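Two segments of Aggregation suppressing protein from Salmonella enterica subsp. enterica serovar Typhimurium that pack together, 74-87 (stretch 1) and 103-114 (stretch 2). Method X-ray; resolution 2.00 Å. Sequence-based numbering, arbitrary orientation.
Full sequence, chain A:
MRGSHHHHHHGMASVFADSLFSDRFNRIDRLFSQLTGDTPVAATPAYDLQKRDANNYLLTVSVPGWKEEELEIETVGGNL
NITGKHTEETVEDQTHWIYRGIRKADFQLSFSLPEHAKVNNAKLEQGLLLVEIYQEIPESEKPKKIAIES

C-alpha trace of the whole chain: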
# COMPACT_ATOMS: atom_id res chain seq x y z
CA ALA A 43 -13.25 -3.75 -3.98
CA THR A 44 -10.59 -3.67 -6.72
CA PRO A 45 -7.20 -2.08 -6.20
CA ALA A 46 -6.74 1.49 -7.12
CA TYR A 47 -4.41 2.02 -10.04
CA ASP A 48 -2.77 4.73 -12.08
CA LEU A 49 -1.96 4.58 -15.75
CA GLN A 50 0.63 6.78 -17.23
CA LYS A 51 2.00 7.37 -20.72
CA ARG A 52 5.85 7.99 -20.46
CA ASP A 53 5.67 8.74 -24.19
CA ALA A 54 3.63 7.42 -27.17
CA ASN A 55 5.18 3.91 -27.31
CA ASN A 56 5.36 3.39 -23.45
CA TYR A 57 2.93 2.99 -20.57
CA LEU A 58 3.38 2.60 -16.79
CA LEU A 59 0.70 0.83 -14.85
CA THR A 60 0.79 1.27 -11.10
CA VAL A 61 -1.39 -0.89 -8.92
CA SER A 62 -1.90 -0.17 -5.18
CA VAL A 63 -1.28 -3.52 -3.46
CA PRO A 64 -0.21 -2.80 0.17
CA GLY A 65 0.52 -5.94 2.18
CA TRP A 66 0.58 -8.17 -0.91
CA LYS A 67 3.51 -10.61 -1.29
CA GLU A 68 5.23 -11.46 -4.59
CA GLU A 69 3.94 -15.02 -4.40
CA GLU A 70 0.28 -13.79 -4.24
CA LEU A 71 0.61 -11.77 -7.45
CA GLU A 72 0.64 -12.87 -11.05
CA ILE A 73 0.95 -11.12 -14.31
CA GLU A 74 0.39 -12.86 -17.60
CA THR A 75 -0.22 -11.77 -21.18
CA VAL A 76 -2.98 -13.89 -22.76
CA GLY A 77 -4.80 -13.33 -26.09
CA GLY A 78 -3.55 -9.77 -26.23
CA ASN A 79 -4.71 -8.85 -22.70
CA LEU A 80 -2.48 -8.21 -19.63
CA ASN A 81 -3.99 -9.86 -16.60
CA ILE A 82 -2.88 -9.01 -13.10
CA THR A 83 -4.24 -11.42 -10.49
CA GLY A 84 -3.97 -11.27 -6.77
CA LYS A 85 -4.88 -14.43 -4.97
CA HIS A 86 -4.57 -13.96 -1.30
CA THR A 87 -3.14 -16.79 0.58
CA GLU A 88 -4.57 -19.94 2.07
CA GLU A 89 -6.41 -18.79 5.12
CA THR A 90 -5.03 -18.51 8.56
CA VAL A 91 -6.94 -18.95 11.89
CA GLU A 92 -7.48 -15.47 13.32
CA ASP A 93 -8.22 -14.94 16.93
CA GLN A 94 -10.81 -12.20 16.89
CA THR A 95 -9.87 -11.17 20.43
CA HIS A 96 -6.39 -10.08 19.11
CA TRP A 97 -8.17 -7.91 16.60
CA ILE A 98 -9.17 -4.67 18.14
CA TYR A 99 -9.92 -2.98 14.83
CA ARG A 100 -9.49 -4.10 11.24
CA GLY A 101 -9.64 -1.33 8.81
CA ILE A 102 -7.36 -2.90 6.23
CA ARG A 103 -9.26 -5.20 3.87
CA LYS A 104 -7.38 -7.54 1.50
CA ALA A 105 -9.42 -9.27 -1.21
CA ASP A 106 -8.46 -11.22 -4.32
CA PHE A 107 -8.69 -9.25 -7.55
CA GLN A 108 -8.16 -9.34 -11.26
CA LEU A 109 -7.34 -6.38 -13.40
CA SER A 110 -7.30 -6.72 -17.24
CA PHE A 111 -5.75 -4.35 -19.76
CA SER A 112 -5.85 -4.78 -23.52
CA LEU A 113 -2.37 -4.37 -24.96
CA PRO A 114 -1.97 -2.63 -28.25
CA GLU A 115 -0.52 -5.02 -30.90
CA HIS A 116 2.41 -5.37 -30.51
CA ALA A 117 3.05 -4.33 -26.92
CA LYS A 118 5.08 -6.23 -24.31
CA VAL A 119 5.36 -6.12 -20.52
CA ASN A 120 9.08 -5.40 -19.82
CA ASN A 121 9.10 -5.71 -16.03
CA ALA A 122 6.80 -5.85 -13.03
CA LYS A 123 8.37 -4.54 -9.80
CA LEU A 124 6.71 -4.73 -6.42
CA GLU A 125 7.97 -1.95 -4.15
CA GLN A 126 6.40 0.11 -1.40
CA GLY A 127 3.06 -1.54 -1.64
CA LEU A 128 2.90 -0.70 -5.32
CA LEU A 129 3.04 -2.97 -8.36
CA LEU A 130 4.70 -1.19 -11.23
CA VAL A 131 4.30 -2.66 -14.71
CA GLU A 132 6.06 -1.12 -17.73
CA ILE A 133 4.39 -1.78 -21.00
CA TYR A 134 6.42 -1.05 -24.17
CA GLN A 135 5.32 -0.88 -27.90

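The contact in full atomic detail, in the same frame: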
# COMPACT_ATOMS: atom_id res chain seq x y z
N GLU A 74 0.26 -12.00 -16.43
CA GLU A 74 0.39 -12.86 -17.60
C GLU A 74 -0.26 -12.11 -18.75
O GLU A 74 -1.20 -11.32 -18.55
CB GLU A 74 -0.26 -14.22 -17.38
CG GLU A 74 -1.77 -14.21 -17.63
CD GLU A 74 -2.49 -15.44 -17.08
OE1 GLU A 74 -1.99 -16.58 -17.28
OE2 GLU A 74 -3.56 -15.25 -16.45
N THR A 75 0.30 -12.33 -19.93
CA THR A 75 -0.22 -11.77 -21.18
C THR A 75 -0.91 -12.96 -21.89
O THR A 75 -0.31 -13.99 -22.09
CB THR A 75 0.95 -11.18 -22.01
OG1 THR A 75 2.09 -12.04 -21.86
CG2 THR A 75 1.40 -9.81 -21.47
N VAL A 76 -2.20 -12.83 -22.17
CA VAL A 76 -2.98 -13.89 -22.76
C VAL A 76 -3.97 -13.31 -23.78
O VAL A 76 -4.81 -12.48 -23.44
CB VAL A 76 -3.71 -14.63 -21.64
CG1 VAL A 76 -5.08 -15.13 -22.07
CG2 VAL A 76 -2.84 -15.77 -21.16
N GLY A 77 -3.87 -13.76 -25.03
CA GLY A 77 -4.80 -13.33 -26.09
C GLY A 77 -4.84 -11.82 -26.24
O GLY A 77 -5.90 -11.21 -26.46
N GLY A 78 -3.66 -11.22 -26.10
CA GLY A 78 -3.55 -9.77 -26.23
C GLY A 78 -3.96 -8.93 -25.02
O GLY A 78 -3.88 -7.72 -25.07
N ASN A 79 -4.44 -9.57 -23.95
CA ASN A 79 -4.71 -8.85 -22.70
C ASN A 79 -3.67 -9.18 -21.59
O ASN A 79 -3.19 -10.29 -21.47
CB ASN A 79 -6.18 -9.03 -22.24
CG ASN A 79 -7.19 -8.73 -23.38
OD1 ASN A 79 -7.20 -7.64 -23.97
ND2 ASN A 79 -8.01 -9.71 -23.70
N LEU A 80 -3.34 -8.15 -20.82
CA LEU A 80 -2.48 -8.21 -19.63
C LEU A 80 -3.40 -8.41 -18.47
O LEU A 80 -4.30 -7.57 -18.25
CB LEU A 80 -1.75 -6.89 -19.43
CG LEU A 80 -1.00 -6.75 -18.11
CD1 LEU A 80 0.06 -7.85 -17.98
CD2 LEU A 80 -0.37 -5.39 -18.04
N ASN A 81 -3.16 -9.49 -17.72
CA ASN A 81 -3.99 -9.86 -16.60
C ASN A 81 -3.11 -9.83 -15.37
O ASN A 81 -2.01 -10.42 -15.36
CB ASN A 81 -4.60 -11.24 -16.79
CG ASN A 81 -5.61 -11.26 -17.93
OD1 ASN A 81 -6.45 -10.33 -18.09
ND2 ASN A 81 -5.52 -12.31 -18.75
N ILE A 82 -3.56 -9.10 -14.38
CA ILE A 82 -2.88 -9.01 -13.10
C ILE A 82 -3.82 -9.61 -12.07
O ILE A 82 -4.90 -9.08 -11.83
CB ILE A 82 -2.63 -7.54 -12.69
CG1 ILE A 82 -2.04 -6.67 -13.81
CG2 ILE A 82 -1.82 -7.50 -11.36
CD1 ILE A 82 -0.67 -7.04 -14.26
N THR A 83 -3.39 -10.68 -11.42
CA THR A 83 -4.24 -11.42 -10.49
C THR A 83 -3.62 -11.48 -9.13
O THR A 83 -2.48 -11.87 -8.98
CB THR A 83 -4.42 -12.87 -10.95
OG1 THR A 83 -4.84 -12.87 -12.32
CG2 THR A 83 -5.44 -13.59 -10.09
N GLY A 84 -4.38 -11.13 -8.13
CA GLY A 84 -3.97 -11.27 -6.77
C GLY A 84 -4.83 -12.32 -6.14
O GLY A 84 -6.08 -12.20 -6.12
N LYS A 85 -4.17 -13.35 -5.63
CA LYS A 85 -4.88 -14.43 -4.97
C LYS A 85 -4.26 -14.61 -3.61
O LYS A 85 -3.14 -15.13 -3.48
CB LYS A 85 -4.94 -15.74 -5.77
CG LYS A 85 -6.15 -15.75 -6.72
CD LYS A 85 -6.15 -17.00 -7.60
CE LYS A 85 -6.84 -16.78 -8.95
NZ LYS A 85 -6.57 -17.91 -9.89
N HIS A 86 -5.02 -14.12 -2.64
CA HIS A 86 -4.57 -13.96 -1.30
C HIS A 86 -4.67 -15.30 -0.59
O HIS A 86 -5.66 -16.06 -0.67
CB HIS A 86 -5.23 -12.76 -0.54
CG HIS A 86 -6.56 -13.06 0.05
ND1 HIS A 86 -7.65 -13.43 -0.71
CD2 HIS A 86 -6.98 -13.06 1.33
CE1 HIS A 86 -8.68 -13.65 0.08
NE2 HIS A 86 -8.31 -13.43 1.32
N THR A 87 -3.59 -15.51 0.13
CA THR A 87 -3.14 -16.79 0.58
C THR A 87 -4.18 -17.62 1.33
O THR A 87 -5.14 -17.09 1.95
CB THR A 87 -1.88 -16.60 1.46
OG1 THR A 87 -0.84 -16.05 0.65
CG2 THR A 87 -1.39 -17.92 2.07
N ARG A 103 -8.59 -4.07 4.52
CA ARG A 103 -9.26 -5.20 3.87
C ARG A 103 -8.37 -5.66 2.70
O ARG A 103 -7.80 -4.83 1.99
CB ARG A 103 -10.70 -4.81 3.42
CG ARG A 103 -11.61 -4.41 4.60
CD ARG A 103 -13.02 -3.98 4.23
N LYS A 104 -8.20 -6.97 2.56
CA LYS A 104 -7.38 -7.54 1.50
C LYS A 104 -8.25 -8.65 0.83
O LYS A 104 -8.71 -9.60 1.47
CB LYS A 104 -6.06 -8.07 2.10
CG LYS A 104 -4.96 -8.43 1.09
CD LYS A 104 -3.73 -9.04 1.77
CE LYS A 104 -3.03 -10.09 0.93
NZ LYS A 104 -1.66 -10.33 1.49
N ALA A 105 -8.53 -8.43 -0.44
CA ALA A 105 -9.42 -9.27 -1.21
C ALA A 105 -8.79 -9.56 -2.56
O ALA A 105 -8.14 -8.68 -3.14
CB ALA A 105 -10.75 -8.54 -1.40
N ASP A 106 -8.97 -10.78 -3.03
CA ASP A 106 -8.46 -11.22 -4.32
C ASP A 106 -9.02 -10.32 -5.41
O ASP A 106 -10.15 -9.79 -5.30
CB ASP A 106 -8.85 -12.69 -4.57
CG ASP A 106 -8.21 -13.64 -3.58
OD1 ASP A 106 -7.41 -13.15 -2.76
OD2 ASP A 106 -8.45 -14.87 -3.64
N PHE A 107 -8.26 -10.12 -6.48
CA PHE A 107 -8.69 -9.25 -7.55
C PHE A 107 -8.14 -9.71 -8.89
O PHE A 107 -7.26 -10.57 -8.95
CB PHE A 107 -8.21 -7.83 -7.29
CG PHE A 107 -6.71 -7.69 -7.29
CD1 PHE A 107 -5.98 -7.83 -6.12
CD2 PHE A 107 -6.03 -7.38 -8.46
CE1 PHE A 107 -4.60 -7.67 -6.13
CE2 PHE A 107 -4.67 -7.21 -8.47
CZ PHE A 107 -3.95 -7.40 -7.31
N GLN A 108 -8.68 -9.14 -9.95
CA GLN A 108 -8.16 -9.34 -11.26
C GLN A 108 -8.43 -8.09 -12.08
O GLN A 108 -9.59 -7.65 -12.24
CB GLN A 108 -8.73 -10.57 -11.95
CG GLN A 108 -7.83 -11.01 -13.09
CD GLN A 108 -8.59 -11.52 -14.28
OE1 GLN A 108 -9.31 -10.75 -14.93
NE2 GLN A 108 -8.43 -12.80 -14.58
N LEU A 109 -7.33 -7.51 -12.54
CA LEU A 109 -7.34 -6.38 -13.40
C LEU A 109 -6.95 -6.88 -14.79
O LEU A 109 -6.18 -7.78 -14.89
CB LEU A 109 -6.39 -5.31 -12.88
CG LEU A 109 -6.72 -4.77 -11.50
CD1 LEU A 109 -5.70 -3.73 -11.18
CD2 LEU A 109 -8.11 -4.12 -11.46
N SER A 110 -7.54 -6.31 -15.83
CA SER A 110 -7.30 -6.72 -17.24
C SER A 110 -7.09 -5.51 -18.09
O SER A 110 -7.84 -4.52 -17.97
CB SER A 110 -8.48 -7.52 -17.75
OG SER A 110 -8.36 -8.87 -17.29
N PHE A 111 -6.03 -5.50 -18.86
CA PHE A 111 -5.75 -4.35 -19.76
C PHE A 111 -5.40 -4.84 -21.12
O PHE A 111 -4.47 -5.64 -21.27
CB PHE A 111 -4.63 -3.44 -19.21
CG PHE A 111 -4.86 -2.99 -17.79
CD1 PHE A 111 -4.51 -3.81 -16.72
CD2 PHE A 111 -5.47 -1.76 -17.53
CE1 PHE A 111 -4.74 -3.42 -15.41
CE2 PHE A 111 -5.70 -1.35 -16.22
CZ PHE A 111 -5.36 -2.19 -15.16
N SER A 112 -6.15 -4.40 -22.13
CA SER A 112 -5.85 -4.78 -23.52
C SER A 112 -4.52 -4.12 -23.89
O SER A 112 -4.27 -2.96 -23.56
CB SER A 112 -6.97 -4.35 -24.50
OG SER A 112 -7.31 -5.45 -25.33
N LEU A 113 -3.63 -4.89 -24.48
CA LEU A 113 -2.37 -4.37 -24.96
C LEU A 113 -2.51 -4.01 -26.46
O LEU A 113 -2.96 -4.79 -27.28
CB LEU A 113 -1.28 -5.38 -24.79
CG LEU A 113 -0.98 -5.82 -23.34
CD1 LEU A 113 0.08 -6.90 -23.36
CD2 LEU A 113 -0.57 -4.66 -22.46
N PRO A 114 -2.06 -2.82 -26.82
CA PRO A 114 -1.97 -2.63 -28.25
C PRO A 114 -1.05 -3.68 -28.94
O PRO A 114 -0.07 -4.11 -28.36
CB PRO A 114 -1.43 -1.22 -28.35
CG PRO A 114 -0.70 -0.96 -27.07
CD PRO A 114 -1.24 -1.88 -26.04

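A pair of antiparallel strands shows how a β-sheet combines a regular backbone with side chains of contrasting chemistry, and this contact, which buries 934 Å², is a clear example. Three residues have the most surface covered: His 86 (87 Å²) and Asp 106 (85 Å²), which lie beyond the strands, and Ile 82 (77 Å²), within them.

The CA-to-CB bond of His 86 points toward the partner stretch, and its CB lies 3.8 Å from Lys 104 CE. Its backbone N donates to Asp 106 OD1 at 2.6 Å. That carboxylate oxygen is modelled too close to the imidazole, so its position, and with it this bond, is less certain than the ladder.

Ile 82 belongs to that ladder. Residues 79-84 and 107-112 run at 163° to one another, and the hydrogen-bonded pairs are Ile 82 with Leu 109, Leu 80 with Phe 111 and Gly 84 with Phe 107. Each closes a ring of two backbone bonds, close to linear except Phe 107 N to Gly 84 O, which is more bent; Leu 80 N to Phe 111 O and Phe 111 N to Leu 80 O are both 2.8 Å. Past the strand end, Leu 113 N donates to Gly 78 O at 2.9 Å.

Side chains alternate between the faces, and because apolar and polar residues alternate along these strands, the faces differ in chemistry. Leu 80, Ile 82, Leu 109, Phe 107 and Phe 111 share the apolar face, where Ile 82 CG2 sits 4.1 Å from Phe 107 CE2. The lack of a side chain at Gly 84 lets the ring lie close: its CA lies over the face of the Phe 107 ring, 4.0 Å from the centroid, and a CB there would fall 2.3 Å from Phe 107 CE1. On the other face, Ser 112 OG donates to Asn 79 OD1 at 2.6 Å, and Ser 110 OG to Asn 81 OD1 at 2.5 Å.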